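Local coordinates for periplasmic binding protein/LacI transcriptional regulator (Brachyspira murdochii, PDB 4KQC) that probably binds a carbohydrate in the periplasm as the solute-binding component of a bacterial ABC transporter, at residues T21-D24 with G25-A29; P273-I276 with G277-V281; A280-L283 with A284-S288. One frame throughout, in Å; residues are numbered along the deposited sequence. Where two conformers were deposited one is given.

Interaction 1: residues T21-D24 with G25-A29; sequences TVRD and GAEAA
R23 and E27, one helical turn apart, lie side by side and point the same way, the closest pair of side-chain atoms being R23 CG and E27 CG at 3.9 Å. The link is one of methylene groups rather than of charges: R23 NE stays 5.5 Å from E27 OE2, and the guanidinium and carboxylate planes are turned 60° apart. E27 starts with CG beside its own backbone N (chi1 -66°), which lays that carbon against the preceding turn, 3.3 Å from R23 O; the chain then bends at chi2, swinging the carboxylate off that line.

Backbone hydrogen bonds carry the rest. Four consecutive i to i+4 bonds join residues 21-24 to 25-28. The middle two are the straighter, A26 N to V22 O at 2.9 Å and E27 N to R23 O at 2.8 Å, the latter with an N-H...O angle of 170°. The outer two, G25 N to T21 O at 3.1 Å and A28 N to D24 O at 3.0 Å, are slightly longer.

Small residues form much of the side turned to the fold. G25 is buried without a side chain, A28 and A29 lie against Y274 and F278 of helix 273-288, and A26 touches I37 of strand 36-40. The larger V22 reaches both F39 of that strand and P273 of helix 273-288. Chemically, regular main-chain bonding holds this part of helix 18-33 together; the opposite charges of R23 and E27 probably add little more than a modest attraction, since their charged atoms do not meet.

Interaction 2: residues P273-I276 with G277-V281; sequences PYSI and GFQAV
Four successive i to i+4 bonds tie P273-I276 to G277-A280 in the first turns of helix 273-288, from G277 N to P273 O at 3.0 Å through to A280 N to I276 O, also 3.0 Å. On one flank the side chains of Y274 and F278 lie side by side, pointing the same way. Each has its ring carbon CG placed opposite the backbone N (chi1 -174° and -170°), and this shared choice brings Y274 CE1 to 4.1 Å from F278 CD2, an apolar contact.

A polar pair occupies the neighbouring flank. In one of the two conformers of S275, a water molecule is hydrogen-bonded to S275 OG at 2.9 Å and accepts a hydrogen bond from Q279 NE2 at 3.0 Å, bridging hydroxyl and amide across one turn. A chi1 of -67° sets Q279 CG 3.2 Å from S275 O, alongside the carbonyl that receives its own N-H, and the bend at chi2 turns the amide to the water.

I276 and A280 turn to F92 of strand 89-92, whereas P273, Y274 and F278 meet helix 18-33. With proline as its first helical residue and a strand at one side and a helix at the other, the segment is typical of a helix flanking the parallel sheet in an alpha/beta lobe of the periplasmic binding protein fold.

Interaction 3: residues A280-L283 with A284-S288; sequences AVTL and AYKAS
T282 and K286 extend side by side in the same direction, and their contact is made by the methyl of the threonine: CG2 lies 3.9 Å from K286 CE and 4.0 Å from K286 NZ. In the lysine CG sits beside the backbone N, and this chi1 of -68° directs the extended chain back along the preceding turn. On the way K286 CG passes 3.3 Å from T282 O, the same carbonyl that accepts the K286 N-H, with K286 N 3.0 Å from T282 O. One residue thus meets T282 both through its main chain and along the aliphatic length of its side chain.

Beneath this pair the helix is regular. A284, Y285, K286 and A287 each donate a backbone N-H to the carbonyl four residues earlier, with N-H...O angles between 154° and 168°. The side chain of Y285 begins close to V281 O but leads away from residues 280-283, leaving its ring to meet other parts of the fold. Near the end of the segment S288 OG donates to Y285 O at 2.6 Å, adding a side-chain bond to the one its backbone N makes with A284 O.

A turn further back, T282 OG1 is hydrogen-bonded to F278 O, a bond consistent with the rotation that sets CG2 toward the lysine. K286 also touches E291 and V293 in the following loop. The inward side chains complete the setting: V281 packs against A26 and A29 of helix 18-33, L283 and A284 against I90 of strand 89-92, and A284 and Y285 against I7 of strand 6-10, wedging the helix between a neighbouring helix and the parallel sheet.

Overall arrangement
From the N terminus, interaction 1 comes first, within helix 18-33 of the beta-alpha-beta unit that joins strands 6-10 and 36-40. Well over two hundred residues later, helix 273-288 carries interaction 2 and then interaction 3, which overlap at A280 and V281. Each contact spans consecutive turns of a single helix, so none closes a loop, and none nests in or crosses interaction 1. The long-range tie is packing between the helices, A28 and A29 on Y274 and F278 and A29 on V281, with the centres of interactions 1 and 2 about 6 Å apart. This packing sets the late helix beside the early one, against the parallel sheet.

Interaction 1: residues T21-D24 with G25-A29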
loop_
_atom_site.group_PDB
_atom_site.type_symbol
_atom_site.label_atom_id
_atom_site.label_comp_id
_atom_site.label_asym_id
_atom_site.label_seq_id
_atom_site.Cartn_x
_atom_site.Cartn_y
_atom_site.Cartn_z
ATOM N N THR A 21 -8.573 6.761 -10.045
ATOM C CA THR A 21 -8.634 7.924 -9.193
ATOM C C THR A 21 -7.322 8.776 -9.190
ATOM O O THR A 21 -7.367 10.019 -9.167
ATOM C CB THR A 21 -9.006 7.526 -7.773
ATOM O OG1 THR A 21 -10.256 6.777 -7.826
ATOM C CG2 THR A 21 -9.136 8.747 -6.929
ATOM N N VAL A 22 -6.189 8.113 -9.264
ATOM C CA VAL A 22 -4.933 8.789 -9.384
ATOM C C VAL A 22 -4.965 9.607 -10.672
ATOM O O VAL A 22 -4.511 10.737 -10.669
ATOM C CB VAL A 22 -3.739 7.814 -9.435
ATOM C CG1 VAL A 22 -2.433 8.539 -9.697
ATOM C CG2 VAL A 22 -3.624 6.969 -8.157
ATOM N N ARG A 23 -5.403 8.994 -11.766
ATOM C CA ARG A 23 -5.494 9.727 -13.034
ATOM C C ARG A 23 -6.340 10.951 -12.902
ATOM O O ARG A 23 -5.967 12.014 -13.436
ATOM C CB ARG A 23 -5.959 8.885 -14.217
ATOM C CG ARG A 23 -5.960 9.625 -15.550
ATOM C CD ARG A 23 -6.204 8.689 -16.719
ATOM N NE ARG A 23 -7.517 8.094 -16.707
ATOM C CZ ARG A 23 -8.042 7.350 -17.672
ATOM N NH1 ARG A 23 -7.324 7.007 -18.731
ATOM N NH2 ARG A 23 -9.307 6.945 -17.571
ATOM N N ASP A 24 -7.479 10.829 -12.218
ATOM C CA ASP A 24 -8.346 12.003 -12.028
ATOM C C ASP A 24 -7.584 13.158 -11.351
ATOM O O ASP A 24 -7.750 14.338 -11.764
ATOM C CB ASP A 24 -9.546 11.682 -11.155
ATOM C CG ASP A 24 -10.548 10.723 -11.825
ATOM O OD1 ASP A 24 -10.610 10.673 -13.080
ATOM O OD2 ASP A 24 -11.278 10.058 -11.045
ATOM N N GLY A 25 -6.798 12.828 -10.327
ATOM C CA GLY A 25 -6.023 13.795 -9.586
ATOM C C GLY A 25 -4.969 14.456 -10.459
ATOM O O GLY A 25 -4.803 15.684 -10.520
ATOM N N ALA A 26 -4.283 13.608 -11.225
ATOM C CA ALA A 26 -3.281 14.073 -12.166
ATOM C C ALA A 26 -3.834 14.998 -13.234
ATOM O O ALA A 26 -3.252 16.031 -13.518
ATOM C CB ALA A 26 -2.597 12.868 -12.844
ATOM N N GLU A 27 -4.947 14.617 -13.855
ATOM C CA GLU A 27 -5.579 15.450 -14.886
ATOM C C GLU A 27 -6.043 16.782 -14.296
ATOM O O GLU A 27 -5.892 17.808 -14.927
ATOM C CB GLU A 27 -6.711 14.699 -15.548
ATOM C CG GLU A 27 -6.246 13.462 -16.370
ATOM C CD GLU A 27 -5.427 13.721 -17.627
ATOM O OE1 GLU A 27 -5.222 14.891 -17.999
ATOM O OE2 GLU A 27 -5.002 12.726 -18.298
ATOM N N ALA A 28 -6.535 16.757 -13.061
ATOM C CA ALA A 28 -6.922 17.994 -12.417
ATOM C C ALA A 28 -5.781 18.969 -12.243
ATOM O O ALA A 28 -5.932 20.153 -12.579
ATOM C CB ALA A 28 -7.638 17.779 -11.095
ATOM N N ALA A 29 -4.663 18.495 -11.695
ATOM C CA ALA A 29 -3.481 19.317 -11.520
ATOM C C ALA A 29 -2.992 19.737 -12.869
ATOM O O ALA A 29 -2.491 20.869 -13.010
ATOM C CB ALA A 29 -2.376 18.563 -10.782
#

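Interaction 2: residues P273-I276 with G277-V281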
loop_
_atom_site.group_PDB
_atom_site.type_symbol
_atom_site.label_atom_id
_atom_site.label_comp_id
_atom_site.label_asym_id
_atom_site.label_seq_id
_atom_site.Cartn_x
_atom_site.Cartn_y
_atom_site.Cartn_z
ATOM N N PRO A 273 -5.564 8.309 -3.274
ATOM C CA PRO A 273 -5.074 8.251 -4.665
ATOM C C PRO A 273 -5.243 9.550 -5.443
ATOM O O PRO A 273 -4.323 9.957 -6.183
ATOM C CB PRO A 273 -5.884 7.108 -5.275
ATOM C CG PRO A 273 -7.070 6.915 -4.368
ATOM C CD PRO A 273 -6.544 7.233 -3.003
ATOM N N TYR A 274 -6.350 10.270 -5.252
ATOM C CA TYR A 274 -6.486 11.523 -5.946
ATOM C C TYR A 274 -5.359 12.506 -5.640
ATOM O O TYR A 274 -4.794 13.152 -6.525
ATOM C CB TYR A 274 -7.817 12.153 -5.621
ATOM C CG TYR A 274 -8.113 13.383 -6.404
ATOM C CD1 TYR A 274 -7.630 14.629 -5.981
ATOM C CD2 TYR A 274 -8.975 13.336 -7.498
ATOM C CE1 TYR A 274 -7.978 15.794 -6.692
ATOM C CE2 TYR A 274 -9.337 14.487 -8.188
ATOM C CZ TYR A 274 -8.823 15.712 -7.773
ATOM O OH TYR A 274 -9.121 16.926 -8.429
ATOM N N SER A 275 -5.043 12.641 -4.366
ATOM C CA SER A 275 -3.952 13.491 -3.938
ATOM C C SER A 275 -2.606 13.046 -4.436
ATOM O O SER A 275 -1.771 13.875 -4.769
ATOM C CB SER A 275 -3.912 13.581 -2.416
ATOM O OG SER A 275 -3.019 14.615 -2.022
ATOM N N ILE A 276 -2.394 11.733 -4.486
ATOM C CA ILE A 276 -1.156 11.194 -5.054
ATOM C C ILE A 276 -1.016 11.691 -6.469
ATOM O O ILE A 276 0.018 12.200 -6.856
ATOM C CB ILE A 276 -1.130 9.691 -4.955
ATOM C CG1 ILE A 276 -0.975 9.268 -3.486
ATOM C CG2 ILE A 276 -0.040 9.101 -5.790
ATOM C CD1 ILE A 276 -1.253 7.807 -3.208
ATOM N N GLY A 277 -2.039 11.573 -7.256
ATOM C CA GLY A 277 -1.935 12.037 -8.638
ATOM C C GLY A 277 -1.843 13.540 -8.767
ATOM O O GLY A 277 -1.059 14.061 -9.548
ATOM N N PHE A 278 -2.618 14.264 -7.991
ATOM C CA PHE A 278 -2.616 15.713 -8.075
ATOM C C PHE A 278 -1.221 16.256 -7.691
ATOM O O PHE A 278 -0.651 17.141 -8.375
ATOM C CB PHE A 278 -3.705 16.288 -7.183
ATOM C CG PHE A 278 -3.934 17.727 -7.392
ATOM C CD1 PHE A 278 -3.117 18.671 -6.803
ATOM C CD2 PHE A 278 -4.994 18.143 -8.150
ATOM C CE1 PHE A 278 -3.330 20.016 -6.982
ATOM C CE2 PHE A 278 -5.197 19.498 -8.365
ATOM C CZ PHE A 278 -4.345 20.426 -7.790
ATOM N N GLN A 279 -0.691 15.716 -6.601
ATOM C CA GLN A 279 0.609 16.181 -6.067
ATOM C C GLN A 279 1.763 15.771 -6.968
ATOM O O GLN A 279 2.721 16.540 -7.125
ATOM C CB GLN A 279 0.831 15.756 -4.643
ATOM C CG GLN A 279 -0.158 16.451 -3.684
ATOM C CD GLN A 279 -0.032 17.973 -3.674
ATOM O OE1 GLN A 279 1.056 18.507 -3.837
ATOM N NE2 GLN A 279 -1.156 18.675 -3.509
ATOM N N ALA A 280 1.681 14.603 -7.593
ATOM C CA ALA A 280 2.690 14.172 -8.584
ATOM C C ALA A 280 2.831 15.185 -9.689
ATOM O O ALA A 280 3.941 15.593 -9.997
ATOM C CB ALA A 280 2.317 12.825 -9.171
ATOM N N VAL A 281 1.705 15.578 -10.318
ATOM C CA VAL A 281 1.759 16.510 -11.418
ATOM C C VAL A 281 2.186 17.867 -10.903
ATOM O O VAL A 281 2.901 18.553 -11.638
ATOM C CB VAL A 281 0.448 16.533 -12.189
ATOM C CG1 VAL A 281 0.389 17.737 -13.140
ATOM C CG2 VAL A 281 0.292 15.223 -12.915
HETATM O O HOH W 1 -3.698 17.121 -3.274
#

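Interaction 3: residues A280-L283 with A284-S288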
loop_
_atom_site.group_PDB
_atom_site.type_symbol
_atom_site.label_atom_id
_atom_site.label_comp_id
_atom_site.label_asym_id
_atom_site.label_seq_id
_atom_site.Cartn_x
_atom_site.Cartn_y
_atom_site.Cartn_z
ATOM N N ALA A 280 1.681 14.603 -7.593
ATOM C CA ALA A 280 2.690 14.172 -8.584
ATOM C C ALA A 280 2.831 15.185 -9.689
ATOM O O ALA A 280 3.941 15.593 -9.997
ATOM C CB ALA A 280 2.317 12.825 -9.171
ATOM N N VAL A 281 1.705 15.578 -10.318
ATOM C CA VAL A 281 1.759 16.510 -11.418
ATOM C C VAL A 281 2.186 17.867 -10.903
ATOM O O VAL A 281 2.901 18.553 -11.638
ATOM C CB VAL A 281 0.448 16.533 -12.189
ATOM C CG1 VAL A 281 0.389 17.737 -13.140
ATOM C CG2 VAL A 281 0.292 15.223 -12.915
ATOM N N THR A 282 1.678 18.310 -9.748
ATOM C CA THR A 282 2.141 19.556 -9.178
ATOM C C THR A 282 3.654 19.628 -9.017
ATOM O O THR A 282 4.247 20.618 -9.374
ATOM C CB THR A 282 1.426 19.826 -7.831
ATOM O OG1 THR A 282 0.017 19.899 -8.082
ATOM C CG2 THR A 282 1.857 21.172 -7.213
ATOM N N LEU A 283 4.245 18.624 -8.409
ATOM C CA LEU A 283 5.686 18.558 -8.216
ATOM C C LEU A 283 6.369 18.617 -9.584
ATOM O O LEU A 283 7.379 19.289 -9.759
ATOM C CB LEU A 283 6.077 17.265 -7.488
ATOM C CG LEU A 283 5.780 17.178 -6.001
ATOM C CD1 LEU A 283 6.069 15.778 -5.443
ATOM C CD2 LEU A 283 6.615 18.226 -5.339
ATOM N N ALA A 284 5.843 17.860 -10.536
ATOM C CA ALA A 284 6.492 17.794 -11.835
ATOM C C ALA A 284 6.473 19.120 -12.566
ATOM O O ALA A 284 7.499 19.536 -13.144
ATOM C CB ALA A 284 5.884 16.712 -12.647
ATOM N N TYR A 285 5.346 19.787 -12.483
ATOM C CA TYR A 285 5.169 21.093 -13.042
ATOM C C TYR A 285 6.128 22.061 -12.414
ATOM O O TYR A 285 6.819 22.830 -13.145
ATOM C CB TYR A 285 3.709 21.519 -12.943
ATOM C CG TYR A 285 3.525 22.920 -13.466
ATOM C CD1 TYR A 285 3.466 23.124 -14.806
ATOM C CD2 TYR A 285 3.411 23.992 -12.609
ATOM C CE1 TYR A 285 3.309 24.378 -15.349
ATOM C CE2 TYR A 285 3.258 25.283 -13.129
ATOM C CZ TYR A 285 3.224 25.442 -14.507
ATOM O OH TYR A 285 3.071 26.677 -15.135
ATOM N N LYS A 286 6.167 22.099 -11.092
ATOM C CA LYS A 286 7.086 23.046 -10.387
ATOM C C LYS A 286 8.525 22.775 -10.751
ATOM O O LYS A 286 9.319 23.719 -11.034
ATOM C CB LYS A 286 6.908 22.958 -8.864
ATOM C CG LYS A 286 5.544 23.477 -8.395
ATOM C CD LYS A 286 5.414 23.338 -6.890
ATOM C CE LYS A 286 4.232 24.163 -6.417
ATOM N NZ LYS A 286 3.823 23.866 -5.025
ATOM N N ALA A 287 8.900 21.488 -10.792
ATOM C CA ALA A 287 10.282 21.108 -11.157
ATOM C C ALA A 287 10.566 21.505 -12.603
ATOM O O ALA A 287 11.704 21.919 -12.903
ATOM C CB ALA A 287 10.514 19.628 -10.945
ATOM N N SER A 288 9.547 21.470 -13.484
ATOM C CA SER A 288 9.723 21.873 -14.872
ATOM C C SER A 288 10.014 23.363 -15.019
ATOM O O SER A 288 10.570 23.793 -16.012
ATOM C CB SER A 288 8.527 21.473 -15.724
ATOM O OG SER A 288 7.422 22.324 -15.656
#